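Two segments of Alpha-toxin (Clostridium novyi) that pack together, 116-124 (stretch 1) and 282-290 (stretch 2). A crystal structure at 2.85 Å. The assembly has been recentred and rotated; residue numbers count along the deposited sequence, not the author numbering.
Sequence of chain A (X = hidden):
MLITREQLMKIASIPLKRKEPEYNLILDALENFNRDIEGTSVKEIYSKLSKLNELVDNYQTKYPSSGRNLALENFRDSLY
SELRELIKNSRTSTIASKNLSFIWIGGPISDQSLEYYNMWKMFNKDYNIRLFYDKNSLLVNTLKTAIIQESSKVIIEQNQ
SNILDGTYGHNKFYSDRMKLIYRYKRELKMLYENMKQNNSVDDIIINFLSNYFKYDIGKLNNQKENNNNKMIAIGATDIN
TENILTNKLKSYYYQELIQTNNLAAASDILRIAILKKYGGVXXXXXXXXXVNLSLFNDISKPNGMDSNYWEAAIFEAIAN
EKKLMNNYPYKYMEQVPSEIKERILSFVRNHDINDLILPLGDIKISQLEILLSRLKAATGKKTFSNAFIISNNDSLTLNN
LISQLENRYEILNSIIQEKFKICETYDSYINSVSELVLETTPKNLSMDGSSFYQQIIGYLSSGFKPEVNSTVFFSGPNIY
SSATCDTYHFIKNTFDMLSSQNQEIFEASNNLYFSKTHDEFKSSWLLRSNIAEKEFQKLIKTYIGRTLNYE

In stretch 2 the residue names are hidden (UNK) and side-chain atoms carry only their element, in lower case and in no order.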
# COMPACT_ATOMS: atom_id res chain seq x y z
N TYR A 116 17.50 -11.32 -1.44
CA TYR A 116 16.64 -10.89 -0.34
C TYR A 116 15.68 -12.01 0.08
O TYR A 116 15.45 -12.24 1.26
CB TYR A 116 15.81 -9.66 -0.72
CG TYR A 116 16.54 -8.34 -0.83
CD1 TYR A 116 15.97 -7.17 -0.36
CD2 TYR A 116 17.81 -8.27 -1.41
CE1 TYR A 116 16.64 -5.94 -0.48
CE2 TYR A 116 18.48 -7.05 -1.53
CZ TYR A 116 17.89 -5.89 -1.06
OH TYR A 116 18.56 -4.70 -1.21
N TYR A 117 15.14 -12.69 -0.92
CA TYR A 117 14.18 -13.75 -0.71
C TYR A 117 14.83 -14.90 0.03
O TYR A 117 14.23 -15.49 0.93
CB TYR A 117 13.68 -14.22 -2.06
CG TYR A 117 12.59 -15.26 -2.05
CD1 TYR A 117 11.38 -15.04 -1.40
CD2 TYR A 117 12.76 -16.45 -2.74
CE1 TYR A 117 10.38 -15.98 -1.42
CE2 TYR A 117 11.77 -17.39 -2.77
CZ TYR A 117 10.58 -17.16 -2.12
OH TYR A 117 9.61 -18.13 -2.16
N ASN A 118 16.06 -15.19 -0.35
CA ASN A 118 16.86 -16.22 0.29
C ASN A 118 17.17 -15.86 1.74
O ASN A 118 17.30 -16.74 2.59
CB ASN A 118 18.15 -16.42 -0.49
CG ASN A 118 18.96 -17.58 0.03
OD1 ASN A 118 18.49 -18.72 0.03
ND2 ASN A 118 20.17 -17.31 0.50
N MET A 119 17.31 -14.57 2.00
CA MET A 119 17.65 -14.07 3.31
C MET A 119 16.48 -14.36 4.26
O MET A 119 16.67 -14.89 5.36
CB MET A 119 17.95 -12.58 3.21
CG MET A 119 18.37 -11.91 4.49
SD MET A 119 20.09 -12.15 4.92
CE MET A 119 20.83 -12.02 3.30
N TRP A 120 15.28 -14.03 3.81
CA TRP A 120 14.05 -14.39 4.50
C TRP A 120 13.94 -15.89 4.73
O TRP A 120 13.58 -16.33 5.83
CB TRP A 120 12.85 -13.88 3.71
CG TRP A 120 12.63 -12.43 3.90
CD1 TRP A 120 12.90 -11.45 3.00
CD2 TRP A 120 12.12 -11.79 5.07
NE1 TRP A 120 12.57 -10.22 3.54
CE2 TRP A 120 12.09 -10.41 4.81
CE3 TRP A 120 11.69 -12.25 6.31
CZ2 TRP A 120 11.63 -9.48 5.74
CZ3 TRP A 120 11.24 -11.33 7.24
CH2 TRP A 120 11.21 -9.96 6.95
N LYS A 121 14.26 -16.68 3.70
CA LYS A 121 14.25 -18.13 3.77
C LYS A 121 15.22 -18.68 4.81
O LYS A 121 14.89 -19.64 5.52
CB LYS A 121 14.57 -18.73 2.41
CG LYS A 121 13.36 -18.97 1.54
CD LYS A 121 13.77 -19.63 0.23
CE LYS A 121 12.55 -20.06 -0.53
NZ LYS A 121 12.90 -20.50 -1.91
N MET A 122 16.39 -18.08 4.90
CA MET A 122 17.43 -18.54 5.82
C MET A 122 17.06 -18.38 7.29
O MET A 122 17.45 -19.20 8.11
CB MET A 122 18.73 -17.81 5.55
CG MET A 122 19.58 -18.40 4.43
SD MET A 122 20.95 -17.27 4.02
CE MET A 122 21.91 -17.35 5.54
N PHE A 123 16.29 -17.34 7.61
CA PHE A 123 16.05 -16.98 9.00
C PHE A 123 14.65 -17.30 9.54
O PHE A 123 14.35 -17.02 10.71
CB PHE A 123 16.36 -15.50 9.23
CG PHE A 123 17.82 -15.19 9.19
CD1 PHE A 123 18.41 -14.75 8.01
CD2 PHE A 123 18.61 -15.35 10.31
CE1 PHE A 123 19.77 -14.48 7.96
CE2 PHE A 123 19.96 -15.08 10.28
CZ PHE A 123 20.55 -14.65 9.10
N ASN A 124 13.81 -17.89 8.69
CA ASN A 124 12.43 -18.18 9.05
C ASN A 124 11.98 -19.54 8.54
O ASN A 124 11.04 -19.64 7.77
CB ASN A 124 11.50 -17.08 8.53
CG ASN A 124 11.81 -15.73 9.12
OD1 ASN A 124 11.46 -15.44 10.27
ND2 ASN A 124 12.46 -14.88 8.34
N UNK A 282 2.79 -10.35 4.99
CA UNK A 282 3.15 -9.99 3.62
C UNK A 282 4.35 -9.08 3.68
O UNK A 282 4.38 -8.15 4.47
c UNK A 282 3.68 -7.36 -0.61
c UNK A 282 3.37 -8.72 -0.64
o UNK A 282 4.23 -6.76 -1.72
c UNK A 282 2.83 -9.33 0.48
c UNK A 282 2.90 -7.24 1.66
c UNK A 282 2.03 -9.27 2.88
c UNK A 282 3.45 -6.61 0.54
c UNK A 282 2.57 -8.60 1.65
N UNK A 283 5.32 -9.32 2.82
CA UNK A 283 6.49 -8.47 2.76
C UNK A 283 6.88 -8.07 1.35
O UNK A 283 6.72 -8.82 0.40
s UNK A 283 9.06 -8.02 3.70
c UNK A 283 7.67 -9.13 3.47
N UNK A 284 7.38 -6.85 1.24
CA UNK A 284 7.94 -6.32 0.02
C UNK A 284 9.34 -6.89 -0.15
O UNK A 284 10.10 -6.98 0.82
o UNK A 284 6.75 -3.63 -1.46
c UNK A 284 7.89 -4.09 -1.16
c UNK A 284 8.02 -4.81 0.16
o UNK A 284 8.92 -3.98 -1.88
N UNK A 285 9.68 -7.29 -1.38
CA UNK A 285 11.02 -7.83 -1.68
C UNK A 285 12.20 -6.84 -1.48
O UNK A 285 13.37 -7.24 -1.57
c UNK A 285 11.61 -10.86 -2.67
c UNK A 285 11.04 -8.45 -3.07
c UNK A 285 10.53 -9.89 -3.12
c UNK A 285 10.02 -10.26 -4.51
N UNK A 286 11.90 -5.58 -1.19
CA UNK A 286 12.93 -4.59 -0.86
C UNK A 286 13.34 -4.64 0.60
O UNK A 286 14.36 -4.08 0.96
o UNK A 286 12.80 -3.77 -3.42
c UNK A 286 12.25 -2.96 -2.63
o UNK A 286 11.59 -1.96 -2.99
c UNK A 286 12.41 -3.20 -1.16
N UNK A 287 12.54 -5.28 1.44
CA UNK A 287 12.85 -5.35 2.86
C UNK A 287 13.58 -6.64 3.14
O UNK A 287 13.58 -7.56 2.32
c UNK A 287 10.93 -3.91 3.70
c UNK A 287 9.69 -1.39 3.72
c UNK A 287 11.35 -2.90 2.83
c UNK A 287 10.74 -1.64 2.85
c UNK A 287 9.88 -3.64 4.57
c UNK A 287 11.57 -5.28 3.69
c UNK A 287 9.26 -2.39 4.59
N UNK A 288 14.21 -6.70 4.30
CA UNK A 288 14.98 -7.86 4.71
C UNK A 288 14.59 -8.15 6.13
O UNK A 288 13.97 -7.30 6.77
c UNK A 288 17.05 -7.61 3.20
c UNK A 288 16.47 -7.56 4.61
c UNK A 288 17.12 -9.03 2.69
c UNK A 288 18.43 -6.99 3.16
N UNK A 289 14.91 -9.35 6.63
CA UNK A 289 14.67 -9.64 8.04
C UNK A 289 15.26 -8.58 8.96
O UNK A 289 16.26 -7.95 8.61
c UNK A 289 15.43 -10.52 5.91
c UNK A 289 16.05 -11.32 6.99
c UNK A 289 15.36 -10.99 8.26
N UNK A 290 14.64 -8.39 10.12
CA UNK A 290 15.04 -7.37 11.07
C UNK A 290 16.44 -7.54 11.62
O UNK A 290 16.84 -8.64 11.99

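Position 282 carries one carbon followed by a six-carbon ring that bears a single oxygen. A phenol on a methylene is tyrosine, Y282. It lies in the strand, and its side chain comes no nearer than 9.9 Å to stretch 1, so it takes no part in the contact.

Position 283 has one carbon and then one sulfur, with nothing beyond, and the sulfur lies 3.6 Å from W120 CZ2. That is cysteine, C283. Its CA-to-CB bond points toward the helix. SG sits 4.5 Å from the centroid of the six-membered ring of W120, 48° off the normal, an oblique approach.

Position 284 shows two carbons, the second bearing two oxygens, and makes no contact with stretch 1. A carboxylate one methylene from the backbone is aspartate, D284. Its backbone opens a type I beta turn that ends at position 287, closed by a hydrogen bond from the N of 287 to D284 O at 3.0 Å.

Position 285 has four carbons, forked at the second, and one terminal carbon reaches 4.0 Å from Y117 CB. A branch at gamma rather than beta identifies leucine, L285. Although its CA-to-CB bond points sideways, the end, at CD2, comes nearer the helix.

Position 286 repeats the pattern of two carbons with two oxygens on the second. Its backbone makes the closer approach, with the O of 286 3.3 Å from Y116 CE1, at the edge of that ring. The carboxylate makes it aspartate, D286. Its CA-to-CB bond points away from the helix. A weak hydrogen bond from D286 N to D284 OD1, 3.5 Å, lies within the turn.

Position 287 has one carbon leading to a six-carbon ring without oxygen, and its backbone O lies 3.1 Å from W120 NE1. The plain ring makes it phenylalanine, F287. The CA-to-CB bond points away, leaving the carbonyl to face the helix: W120 NE1 donates a hydrogen bond to F287 O with an N-H...O angle of 160°.

Position 288 again has four carbons forked at the second, with a terminal carbon 3.6 Å from both Y116 CG and M119 CG. It is leucine, L288. The CA-to-CB bond points away, yet the chain end returns, bringing CD2 to those two contacts. CG lies 4.2 Å from the centroid of the Y116 ring, 27° off its normal, a CH-pi contact over the face.

Position 289 has three carbons closing a ring onto the backbone N, one of them 3.5 Å from M119 CG. Only proline closes such a ring: P289. CD lies 3.6 Å from the centroid of the five-membered ring of W120, only 12° off the normal, while CG makes the approach to M119.

Position 290 has no side-chain atoms and is glycine, G290.

The contact buries 553 Å² in all. Y116 and W120, one helical turn apart, offer ring faces to L288 and P289, respectively, and M119 touches both of these residues. The single hydrogen bond across the stretches engages the indole NH within this largely apolar packing, joining the helix to the carbonyl at the end of the turn.

Stretch 2 282-290: YCDLDFLPG
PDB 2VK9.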